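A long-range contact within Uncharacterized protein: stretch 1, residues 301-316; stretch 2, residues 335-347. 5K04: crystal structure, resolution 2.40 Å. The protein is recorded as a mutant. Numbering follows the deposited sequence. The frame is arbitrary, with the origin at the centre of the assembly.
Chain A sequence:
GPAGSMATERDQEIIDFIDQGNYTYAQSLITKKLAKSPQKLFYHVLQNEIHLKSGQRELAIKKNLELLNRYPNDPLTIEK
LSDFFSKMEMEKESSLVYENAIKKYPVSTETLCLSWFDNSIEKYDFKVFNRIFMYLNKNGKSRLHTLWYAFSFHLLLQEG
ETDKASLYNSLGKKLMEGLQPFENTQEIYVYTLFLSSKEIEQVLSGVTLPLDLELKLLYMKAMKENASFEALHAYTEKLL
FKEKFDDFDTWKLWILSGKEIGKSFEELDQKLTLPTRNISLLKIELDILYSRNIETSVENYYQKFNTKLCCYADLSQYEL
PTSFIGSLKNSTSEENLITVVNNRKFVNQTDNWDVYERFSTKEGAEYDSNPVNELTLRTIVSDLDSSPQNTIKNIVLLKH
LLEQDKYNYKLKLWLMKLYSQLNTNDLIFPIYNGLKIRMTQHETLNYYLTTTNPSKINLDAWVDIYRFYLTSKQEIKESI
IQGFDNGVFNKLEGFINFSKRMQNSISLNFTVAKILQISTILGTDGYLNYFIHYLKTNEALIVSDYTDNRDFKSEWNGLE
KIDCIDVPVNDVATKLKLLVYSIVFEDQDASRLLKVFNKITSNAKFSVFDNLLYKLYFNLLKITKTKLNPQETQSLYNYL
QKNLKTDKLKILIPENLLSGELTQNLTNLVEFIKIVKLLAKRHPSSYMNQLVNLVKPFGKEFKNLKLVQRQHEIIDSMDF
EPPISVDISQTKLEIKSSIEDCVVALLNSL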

ATOM      1  N   TYR A 301     -20.122 -11.862 -28.809  1.00 55.06           N
ATOM      2  CA  TYR A 301     -19.219 -11.962 -27.666  1.00 50.83           C
ATOM      3  C   TYR A 301     -19.845 -12.800 -26.560  1.00 53.77           C
ATOM      4  O   TYR A 301     -19.184 -13.664 -25.976  1.00 49.03           O
ATOM      5  CB  TYR A 301     -18.840 -10.577 -27.130  1.00 47.74           C
ATOM      6  CG  TYR A 301     -17.998 -10.699 -25.882  1.00 58.33           C
ATOM      7  CD1 TYR A 301     -16.615 -10.849 -25.962  1.00 55.10           C
ATOM      8  CD2 TYR A 301     -18.589 -10.718 -24.617  1.00 60.49           C
ATOM      9  CE1 TYR A 301     -15.845 -10.996 -24.809  1.00 58.87           C
ATOM     10  CE2 TYR A 301     -17.829 -10.865 -23.472  1.00 55.72           C
ATOM     11  CZ  TYR A 301     -16.464 -11.005 -23.566  1.00 56.52           C
ATOM     12  OH  TYR A 301     -15.725 -11.148 -22.414  1.00 53.17           O
ATOM     13  N   TYR A 302     -21.131 -12.564 -26.278  1.00 58.47           N
ATOM     14  CA  TYR A 302     -21.818 -13.270 -25.203  1.00 55.44           C
ATOM     15  C   TYR A 302     -21.891 -14.770 -25.480  1.00 60.71           C
ATOM     16  O   TYR A 302     -21.746 -15.585 -24.561  1.00 54.16           O
ATOM     17  CB  TYR A 302     -23.223 -12.688 -25.010  1.00 57.17           C
ATOM     18  CG  TYR A 302     -24.087 -13.471 -24.034  1.00 52.55           C
ATOM     19  CD1 TYR A 302     -24.070 -13.182 -22.681  1.00 54.59           C
ATOM     20  CD2 TYR A 302     -24.902 -14.508 -24.462  1.00 52.64           C
ATOM     21  CE1 TYR A 302     -24.845 -13.893 -21.776  1.00 53.72           C
ATOM     22  CE2 TYR A 302     -25.689 -15.235 -23.555  1.00 54.19           C
ATOM     23  CZ  TYR A 302     -25.651 -14.921 -22.218  1.00 52.77           C
ATOM     24  OH  TYR A 302     -26.410 -15.619 -21.317  1.00 53.86           O
ATOM     25  N   GLN A 303     -22.132 -15.154 -26.736  1.00 64.59           N
ATOM     26  CA  GLN A 303     -22.252 -16.572 -27.062  1.00 61.92           C
ATOM     27  C   GLN A 303     -20.932 -17.293 -26.875  1.00 51.77           C
ATOM     28  O   GLN A 303     -20.910 -18.475 -26.516  1.00 51.06           O
ATOM     29  CB  GLN A 303     -22.744 -16.756 -28.502  1.00 72.08           C
ATOM     30  CG  GLN A 303     -24.185 -16.290 -28.749  1.00 84.57           C
ATOM     31  CD  GLN A 303     -25.212 -17.004 -27.871  1.00 84.83           C
ATOM     32  OE1 GLN A 303     -25.045 -18.174 -27.522  1.00 81.79           O
ATOM     33  NE2 GLN A 303     -26.280 -16.293 -27.511  1.00 86.23           N
ATOM     34  N   LYS A 304     -19.828 -16.596 -27.116  1.00 55.99           N
ATOM     35  CA  LYS A 304     -18.513 -17.190 -26.962  1.00 61.46           C
ATOM     36  C   LYS A 304     -18.027 -17.161 -25.520  1.00 60.43           C
ATOM     37  O   LYS A 304     -17.256 -18.040 -25.124  1.00 58.13           O
ATOM     38  CB  LYS A 304     -17.517 -16.469 -27.871  1.00 61.61           C
ATOM     39  CG  LYS A 304     -17.830 -16.645 -29.343  1.00 68.70           C
ATOM     40  CD  LYS A 304     -16.821 -15.938 -30.227  1.00 74.97           C
ATOM     41  CE  LYS A 304     -16.932 -16.443 -31.656  1.00 87.19           C
ATOM     42  NZ  LYS A 304     -16.760 -17.931 -31.714  1.00 96.83           N
ATOM     43  N   PHE A 305     -18.471 -16.184 -24.714  1.00 60.04           N
ATOM     44  CA  PHE A 305     -17.853 -15.956 -23.410  1.00 55.61           C
ATOM     45  C   PHE A 305     -18.819 -15.951 -22.219  1.00 56.99           C
ATOM     46  O   PHE A 305     -18.401 -15.607 -21.110  1.00 43.19           O
ATOM     47  CB  PHE A 305     -17.040 -14.661 -23.468  1.00 48.02           C
ATOM     48  CG  PHE A 305     -15.851 -14.767 -24.389  1.00 59.09           C
ATOM     49  CD1 PHE A 305     -14.663 -15.334 -23.946  1.00 58.16           C
ATOM     50  CD2 PHE A 305     -15.936 -14.362 -25.720  1.00 59.50           C
ATOM     51  CE1 PHE A 305     -13.576 -15.475 -24.804  1.00 55.67           C
ATOM     52  CE2 PHE A 305     -14.861 -14.500 -26.578  1.00 52.54           C
ATOM     53  CZ  PHE A 305     -13.678 -15.064 -26.116  1.00 54.92           C
ATOM     54  N   ASN A 306     -20.077 -16.387 -22.390  1.00 49.00           N
ATOM     55  CA  ASN A 306     -20.992 -16.393 -21.245  1.00 47.18           C
ATOM     56  C   ASN A 306     -20.611 -17.432 -20.187  1.00 44.11           C
ATOM     57  O   ASN A 306     -20.990 -17.270 -19.025  1.00 35.13           O
ATOM     58  CB  ASN A 306     -22.439 -16.630 -21.695  1.00 43.44           C
ATOM     59  CG  ASN A 306     -22.664 -18.040 -22.215  1.00 41.29           C
ATOM     60  OD1 ASN A 306     -22.897 -18.971 -21.445  1.00 44.49           O
ATOM     61  ND2 ASN A 306     -22.597 -18.201 -23.530  1.00 49.61           N
ATOM     62  N   THR A 307     -19.887 -18.493 -20.560  1.00 51.58           N
ATOM     63  CA  THR A 307     -19.373 -19.461 -19.596  1.00 46.96           C
ATOM     64  C   THR A 307     -18.125 -18.964 -18.878  1.00 49.91           C
ATOM     65  O   THR A 307     -17.545 -19.720 -18.088  1.00 35.66           O
ATOM     66  CB  THR A 307     -19.054 -20.797 -20.274  1.00 40.71           C
ATOM     67  OG1 THR A 307     -17.916 -20.642 -21.118  1.00 36.47           O
ATOM     68  CG2 THR A 307     -20.239 -21.289 -21.106  1.00 39.23           C
ATOM     69  N   LYS A 308     -17.715 -17.718 -19.122  1.00 49.59           N
ATOM     70  CA  LYS A 308     -16.521 -17.136 -18.518  1.00 44.15           C
ATOM     71  C   LYS A 308     -16.912 -16.014 -17.565  1.00 44.69           C
ATOM     72  O   LYS A 308     -17.770 -15.181 -17.875  1.00 36.42           O
ATOM     73  CB  LYS A 308     -15.559 -16.599 -19.583  1.00 34.33           C
ATOM     74  CG  LYS A 308     -15.273 -17.608 -20.704  1.00 47.18           C
ATOM     75  CD  LYS A 308     -14.579 -18.874 -20.201  1.00 44.39           C
ATOM     76  CE  LYS A 308     -14.121 -19.741 -21.377  1.00 46.27           C
ATOM     77  NZ  LYS A 308     -13.272 -20.911 -20.982  1.00 54.90           N
ATOM     78  N   LEU A 309     -16.259 -15.990 -16.407  1.00 52.61           N
ATOM     79  CA  LEU A 309     -16.603 -15.000 -15.402  1.00 49.35           C
ATOM     80  C   LEU A 309     -16.321 -13.572 -15.875  1.00 47.36           C
ATOM     81  O   LEU A 309     -16.848 -12.619 -15.294  1.00 33.05           O
ATOM     82  CB  LEU A 309     -15.847 -15.344 -14.119  1.00 44.20           C
ATOM     83  CG  LEU A 309     -16.421 -14.869 -12.786  1.00 58.89           C
ATOM     84  CD1 LEU A 309     -17.820 -15.440 -12.537  1.00 53.19           C
ATOM     85  CD2 LEU A 309     -15.477 -15.254 -11.669  1.00 57.39           C
ATOM     86  N   CYS A 310     -15.534 -13.413 -16.943  1.00 54.17           N
ATOM     87  CA  CYS A 310     -15.221 -12.093 -17.482  1.00 54.20           C
ATOM     88  C   CYS A 310     -16.396 -11.441 -18.207  1.00 47.10           C
ATOM     89  O   CYS A 310     -16.409 -10.208 -18.312  1.00 40.68           O
ATOM     90  CB  CYS A 310     -14.016 -12.172 -18.436  1.00 53.36           C
ATOM     91  SG  CYS A 310     -14.209 -13.075 -19.960  1.00 30.14           S
ATOM     92  N   CYS A 311     -17.385 -12.227 -18.680  1.00 42.25           N
ATOM     93  CA  CYS A 311     -18.349 -11.731 -19.664  1.00 46.84           C
ATOM     94  C   CYS A 311     -18.983 -10.407 -19.229  1.00 34.44           C
ATOM     95  O   CYS A 311     -18.973  -9.424 -19.976  1.00 31.10           O
ATOM     96  CB  CYS A 311     -19.435 -12.790 -19.928  1.00 47.01           C
ATOM     97  SG  CYS A 311     -20.489 -12.440 -21.317  1.00 33.73           S
ATOM     98  N   TYR A 312     -19.534 -10.374 -18.019  1.00 42.04           N
ATOM     99  CA  TYR A 312     -20.271  -9.200 -17.556  1.00 50.12           C
ATOM    100  C   TYR A 312     -19.393  -7.960 -17.533  1.00 53.21           C
ATOM    101  O   TYR A 312     -19.803  -6.891 -18.000  1.00 46.21           O
ATOM    102  CB  TYR A 312     -20.841  -9.438 -16.159  1.00 42.72           C
ATOM    103  CG  TYR A 312     -21.442  -8.185 -15.574  1.00 45.14           C
ATOM    104  CD1 TYR A 312     -22.701  -7.743 -15.970  1.00 47.60           C
ATOM    105  CD2 TYR A 312     -20.758  -7.448 -14.627  1.00 47.12           C
ATOM    106  CE1 TYR A 312     -23.261  -6.592 -15.435  1.00 42.74           C
ATOM    107  CE2 TYR A 312     -21.305  -6.297 -14.089  1.00 47.41           C
ATOM    108  CZ  TYR A 312     -22.557  -5.871 -14.500  1.00 45.10           C
ATOM    109  OH  TYR A 312     -23.087  -4.722 -13.952  1.00 45.97           O
ATOM    110  N   ALA A 313     -18.192  -8.072 -16.946  1.00 50.32           N
ATOM    111  CA  ALA A 313     -17.321  -6.903 -16.827  1.00 50.82           C
ATOM    112  C   ALA A 313     -16.883  -6.398 -18.200  1.00 43.61           C
ATOM    113  O   ALA A 313     -16.729  -5.190 -18.406  1.00 33.19           O
ATOM    114  CB  ALA A 313     -16.109  -7.229 -15.948  1.00 36.48           C
ATOM    115  N   ASP A 314     -16.714  -7.307 -19.151  1.00 46.60           N
ATOM    116  CA  ASP A 314     -16.340  -6.911 -20.500  1.00 43.57           C
ATOM    117  C   ASP A 314     -17.482  -6.171 -21.215  1.00 46.58           C
ATOM    118  O   ASP A 314     -17.247  -5.166 -21.898  1.00 36.68           O
ATOM    119  CB  ASP A 314     -15.904  -8.157 -21.278  1.00 42.50           C
ATOM    120  CG  ASP A 314     -14.563  -8.755 -20.776  1.00 41.05           C
ATOM    121  OD1 ASP A 314     -13.904  -8.161 -19.890  1.00 32.25           O
ATOM    122  OD2 ASP A 314     -14.165  -9.825 -21.293  1.00 31.52           O
ATOM    123  N   LEU A 315     -18.724  -6.645 -21.080  1.00 55.09           N
ATOM    124  CA  LEU A 315     -19.828  -6.046 -21.835  1.00 53.12           C
ATOM    125  C   LEU A 315     -20.444  -4.827 -21.154  1.00 53.66           C
ATOM    126  O   LEU A 315     -20.805  -3.854 -21.830  1.00 43.39           O
ATOM    127  CB  LEU A 315     -20.921  -7.084 -22.097  1.00 46.67           C
ATOM    128  CG  LEU A 315     -20.535  -8.122 -23.144  1.00 50.32           C
ATOM    129  CD1 LEU A 315     -21.649  -9.145 -23.318  1.00 56.17           C
ATOM    130  CD2 LEU A 315     -20.175  -7.464 -24.493  1.00 42.33           C
ATOM    131  N   SER A 316     -20.564  -4.859 -19.825  1.00 59.89           N
ATOM    132  CA  SER A 316     -21.255  -3.804 -19.094  1.00 64.20           C
ATOM    133  C   SER A 316     -20.579  -2.452 -19.240  1.00 63.95           C
ATOM    134  O   SER A 316     -21.184  -1.435 -18.881  1.00 66.60           O
ATOM    135  CB  SER A 316     -21.360  -4.182 -17.613  1.00 58.03           C
ATOM    136  OG  SER A 316     -20.071  -4.360 -17.045  1.00 56.05           O
ATOM    137  N   GLU A 335     -28.012 -24.246 -17.149  1.00 69.63           N
ATOM    138  CA  GLU A 335     -27.215 -25.363 -16.656  1.00 68.51           C
ATOM    139  C   GLU A 335     -25.808 -24.952 -16.250  1.00 64.07           C
ATOM    140  O   GLU A 335     -25.268 -25.501 -15.288  1.00 60.65           O
ATOM    141  CB  GLU A 335     -27.144 -26.479 -17.702  1.00 80.02           C
ATOM    142  CG  GLU A 335     -28.389 -27.374 -17.731  1.00 93.81           C
ATOM    143  CD  GLU A 335     -28.113 -28.754 -18.302  1.00 94.99           C
ATOM    144  OE1 GLU A 335     -27.571 -28.844 -19.427  1.00 94.68           O
ATOM    145  OE2 GLU A 335     -28.429 -29.749 -17.614  1.00 91.67           O
ATOM    146  N   ASN A 336     -25.207 -23.999 -16.962  1.00 62.15           N
ATOM    147  CA  ASN A 336     -23.848 -23.565 -16.673  1.00 55.44           C
ATOM    148  C   ASN A 336     -23.880 -22.446 -15.639  1.00 52.73           C
ATOM    149  O   ASN A 336     -24.406 -21.356 -15.898  1.00 38.46           O
ATOM    150  CB  ASN A 336     -23.117 -23.114 -17.938  1.00 43.50           C
ATOM    151  CG  ASN A 336     -21.724 -22.612 -17.644  1.00 48.25           C
ATOM    152  OD1 ASN A 336     -21.527 -21.436 -17.386  1.00 46.25           O
ATOM    153  ND2 ASN A 336     -20.754 -23.508 -17.658  1.00 65.32           N
ATOM    154  N   LEU A 337     -23.280 -22.727 -14.481  1.00 46.39           N
ATOM    155  CA  LEU A 337     -23.334 -21.826 -13.335  1.00 48.72           C
ATOM    156  C   LEU A 337     -22.881 -20.414 -13.700  1.00 48.85           C
ATOM    157  O   LEU A 337     -23.553 -19.429 -13.375  1.00 44.19           O
ATOM    158  CB  LEU A 337     -22.478 -22.416 -12.208  1.00 41.91           C
ATOM    159  CG  LEU A 337     -21.975 -21.477 -11.121  1.00 47.68           C
ATOM    160  CD1 LEU A 337     -23.123 -20.738 -10.440  1.00 52.72           C
ATOM    161  CD2 LEU A 337     -21.201 -22.287 -10.108  1.00 47.71           C
ATOM    162  N   ILE A 338     -21.749 -20.297 -14.396  1.00 51.88           N
ATOM    163  CA  ILE A 338     -21.205 -18.977 -14.724  1.00 48.20           C
ATOM    164  C   ILE A 338     -22.086 -18.236 -15.740  1.00 44.30           C
ATOM    165  O   ILE A 338     -22.238 -17.010 -15.664  1.00 34.61           O
ATOM    166  CB  ILE A 338     -19.744 -19.125 -15.187  1.00 49.18           C
ATOM    167  CG1 ILE A 338     -18.869 -19.457 -13.960  1.00 49.45           C
ATOM    168  CG2 ILE A 338     -19.255 -17.852 -15.906  1.00 47.76           C
ATOM    169  CD1 ILE A 338     -17.462 -19.901 -14.275  1.00 50.64           C
ATOM    170  N   THR A 339     -22.707 -18.956 -16.678  1.00 47.24           N
ATOM    171  CA  THR A 339     -23.739 -18.346 -17.513  1.00 43.54           C
ATOM    172  C   THR A 339     -24.810 -17.693 -16.649  1.00 43.50           C
ATOM    173  O   THR A 339     -25.214 -16.555 -16.903  1.00 36.54           O
ATOM    174  CB  THR A 339     -24.361 -19.399 -18.435  1.00 44.40           C
ATOM    175  OG1 THR A 339     -23.341 -20.006 -19.235  1.00 39.15           O
ATOM    176  CG2 THR A 339     -25.432 -18.784 -19.357  1.00 45.18           C
ATOM    177  N   VAL A 340     -25.254 -18.387 -15.597  1.00 58.83           N
ATOM    178  CA  VAL A 340     -26.280 -17.831 -14.720  1.00 51.13           C
ATOM    179  C   VAL A 340     -25.741 -16.630 -13.946  1.00 43.40           C
ATOM    180  O   VAL A 340     -26.439 -15.626 -13.764  1.00 41.06           O
ATOM    181  CB  VAL A 340     -26.816 -18.927 -13.785  1.00 48.92           C
ATOM    182  CG1 VAL A 340     -27.845 -18.350 -12.802  1.00 46.61           C
ATOM    183  CG2 VAL A 340     -27.434 -20.046 -14.605  1.00 47.98           C
ATOM    184  N   VAL A 341     -24.493 -16.712 -13.488  1.00 44.85           N
ATOM    185  CA  VAL A 341     -23.895 -15.607 -12.746  1.00 46.02           C
ATOM    186  C   VAL A 341     -23.884 -14.343 -13.603  1.00 50.03           C
ATOM    187  O   VAL A 341     -24.282 -13.262 -13.153  1.00 45.87           O
ATOM    188  CB  VAL A 341     -22.481 -15.995 -12.270  1.00 41.39           C
ATOM    189  CG1 VAL A 341     -21.659 -14.768 -11.897  1.00 33.49           C
ATOM    190  CG2 VAL A 341     -22.564 -16.953 -11.101  1.00 47.19           C
ATOM    191  N   ASN A 342     -23.441 -14.469 -14.855  1.00 48.21           N
ATOM    192  CA  ASN A 342     -23.401 -13.311 -15.742  1.00 45.38           C
ATOM    193  C   ASN A 342     -24.803 -12.772 -16.000  1.00 40.26           C
ATOM    194  O   ASN A 342     -25.044 -11.563 -15.892  1.00 35.91           O
ATOM    195  CB  ASN A 342     -22.695 -13.683 -17.050  1.00 46.24           C
ATOM    196  CG  ASN A 342     -21.159 -13.720 -16.903  1.00 40.56           C
ATOM    197  OD1 ASN A 342     -20.559 -12.798 -16.360  1.00 33.06           O
ATOM    198  ND2 ASN A 342     -20.539 -14.799 -17.375  1.00 41.71           N
ATOM    199  N   ASN A 343     -25.756 -13.669 -16.292  1.00 43.65           N
ATOM    200  CA  ASN A 343     -27.132 -13.250 -16.564  1.00 42.43           C
ATOM    201  C   ASN A 343     -27.744 -12.527 -15.371  1.00 45.29           C
ATOM    202  O   ASN A 343     -28.390 -11.486 -15.537  1.00 41.01           O
ATOM    203  CB  ASN A 343     -27.990 -14.454 -16.947  1.00 41.64           C
ATOM    204  CG  ASN A 343     -27.566 -15.071 -18.260  1.00 46.64           C
ATOM    205  OD1 ASN A 343     -26.700 -14.537 -18.955  1.00 40.39           O
ATOM    206  ND2 ASN A 343     -28.166 -16.205 -18.606  1.00 54.33           N
ATOM    207  N   ARG A 344     -27.541 -13.052 -14.158  1.00 54.92           N
ATOM    208  CA  ARG A 344     -28.076 -12.384 -12.971  1.00 52.60           C
ATOM    209  C   ARG A 344     -27.431 -11.019 -12.760  1.00 53.18           C
ATOM    210  O   ARG A 344     -28.074 -10.096 -12.249  1.00 44.66           O
ATOM    211  CB  ARG A 344     -27.874 -13.261 -11.742  1.00 47.96           C
ATOM    212  CG  ARG A 344     -28.692 -14.545 -11.759  1.00 48.33           C
ATOM    213  CD  ARG A 344     -30.142 -14.280 -11.406  1.00 49.62           C
ATOM    214  NE  ARG A 344     -30.961 -15.486 -11.537  1.00 62.68           N
ATOM    215  CZ  ARG A 344     -31.516 -16.132 -10.517  1.00 58.76           C
ATOM    216  NH1 ARG A 344     -31.353 -15.687  -9.277  1.00 60.50           N
ATOM    217  NH2 ARG A 344     -32.228 -17.223 -10.739  1.00 54.94           N
ATOM    218  N   LYS A 345     -26.158 -10.878 -13.138  1.00 55.35           N
ATOM    219  CA  LYS A 345     -25.508  -9.573 -13.085  1.00 45.26           C
ATOM    220  C   LYS A 345     -26.076  -8.634 -14.142  1.00 46.40           C
ATOM    221  O   LYS A 345     -26.319  -7.456 -13.864  1.00 44.13           O
ATOM    222  CB  LYS A 345     -24.008  -9.735 -13.276  1.00 45.25           C
ATOM    223  CG  LYS A 345     -23.292 -10.316 -12.076  1.00 51.02           C
ATOM    224  CD  LYS A 345     -21.943 -10.859 -12.485  1.00 49.36           C
ATOM    225  CE  LYS A 345     -20.830 -10.138 -11.814  1.00 56.75           C
ATOM    226  NZ  LYS A 345     -19.696 -11.076 -11.646  1.00 66.23           N
ATOM    227  N   PHE A 346     -26.291  -9.139 -15.361  1.00 48.81           N
ATOM    228  CA  PHE A 346     -26.810  -8.285 -16.420  1.00 48.84           C
ATOM    229  C   PHE A 346     -28.161  -7.690 -16.032  1.00 56.75           C
ATOM    230  O   PHE A 346     -28.402  -6.497 -16.249  1.00 53.80           O
ATOM    231  CB  PHE A 346     -26.911  -9.066 -17.728  1.00 44.16           C
ATOM    232  CG  PHE A 346     -25.587  -9.294 -18.412  1.00 48.85           C
ATOM    233  CD1 PHE A 346     -24.825  -8.214 -18.859  1.00 53.03           C
ATOM    234  CD2 PHE A 346     -25.112 -10.582 -18.637  1.00 48.69           C
ATOM    235  CE1 PHE A 346     -23.598  -8.409 -19.491  1.00 46.62           C
ATOM    236  CE2 PHE A 346     -23.894 -10.796 -19.278  1.00 45.81           C
ATOM    237  CZ  PHE A 346     -23.131  -9.703 -19.700  1.00 52.10           C
ATOM    238  N   VAL A 347     -29.044  -8.492 -15.427  1.00 61.55           N
ATOM    239  CA  VAL A 347     -30.381  -8.033 -15.038  1.00 50.64           C
ATOM    240  C   VAL A 347     -30.363  -7.446 -13.632  1.00 49.34           C
ATOM    241  O   VAL A 347     -31.416  -7.144 -13.064  1.00 55.23           O
ATOM    242  CB  VAL A 347     -31.406  -9.174 -15.118  1.00 51.85           C
ATOM    243  CG1 VAL A 347     -31.377  -9.808 -16.490  1.00 51.01           C
ATOM    244  CG2 VAL A 347     -31.128 -10.209 -14.040  1.00 50.51           C
TER
HETATM  245  O   HOH W   1     -18.239 -22.352 -16.995  1.00 28.43           O
HETATM  246  O   HOH W   2     -19.275 -12.756 -13.681  1.00 33.36           O

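The rule of this contact is that a helix, 337-346, supplies side chains to finish the hydrogen bonding of a turn-rich backbone. Asn 342 does most of this work. Its CA-to-CB bond points toward the other stretch, and its amide is used at both ends: ND2 donates to Asn 306 O (3.0 Å) and to Lys 308 O (2.8 Å), while OD1 accepts from Tyr 312 N (3.1 Å). A buried amide is affordable here because both of its polar atoms are paid for. Lys 308 O also accepts from Cys 311 N (3.1 Å), closing the second of two consecutive type I turns.

Water 2 donates to Asn 342 OD1 (3.0 Å) and Leu 309 O (2.9 Å) and accepts from Lys 345 NZ (2.7 Å), giving that buried ammonium a partner. Water 1 donates to Thr 307 O (2.9 Å) and accepts from Asn 336 ND2 (2.8 Å); Asn 336 OD1 meanwhile caps the helix by accepting from Thr 339 N (2.8 Å).

Asn 306 is equally economical. Its ND2 donates to Tyr 302 O (2.9 Å) within its own stretch, leaving OD1 to accept a very short bond from Thr 339 OG1 (2.5 Å). Tyr 302 OH donates to Asn 343 OD1 (2.6 Å), which satisfies the hydroxyl.

Phe 346 sits as a knob among Tyr 302, Cys 311, Tyr 312 and Leu 315, its face receiving the edge of Tyr 312 with centroids 5.3 Å apart, and its edge meeting Cys 311 SG. Lys 345 CB lies over a Tyr 312 face, 3.8 Å from the ring centroid, so the lysine packs through its CB methylene while NZ donates to water 2. Ile 338 CG2 packs against the turn backbone, 3.3 Å from Thr 307 O, and Leu 309 CD1 meets Val 341 CG1 at 3.9 Å.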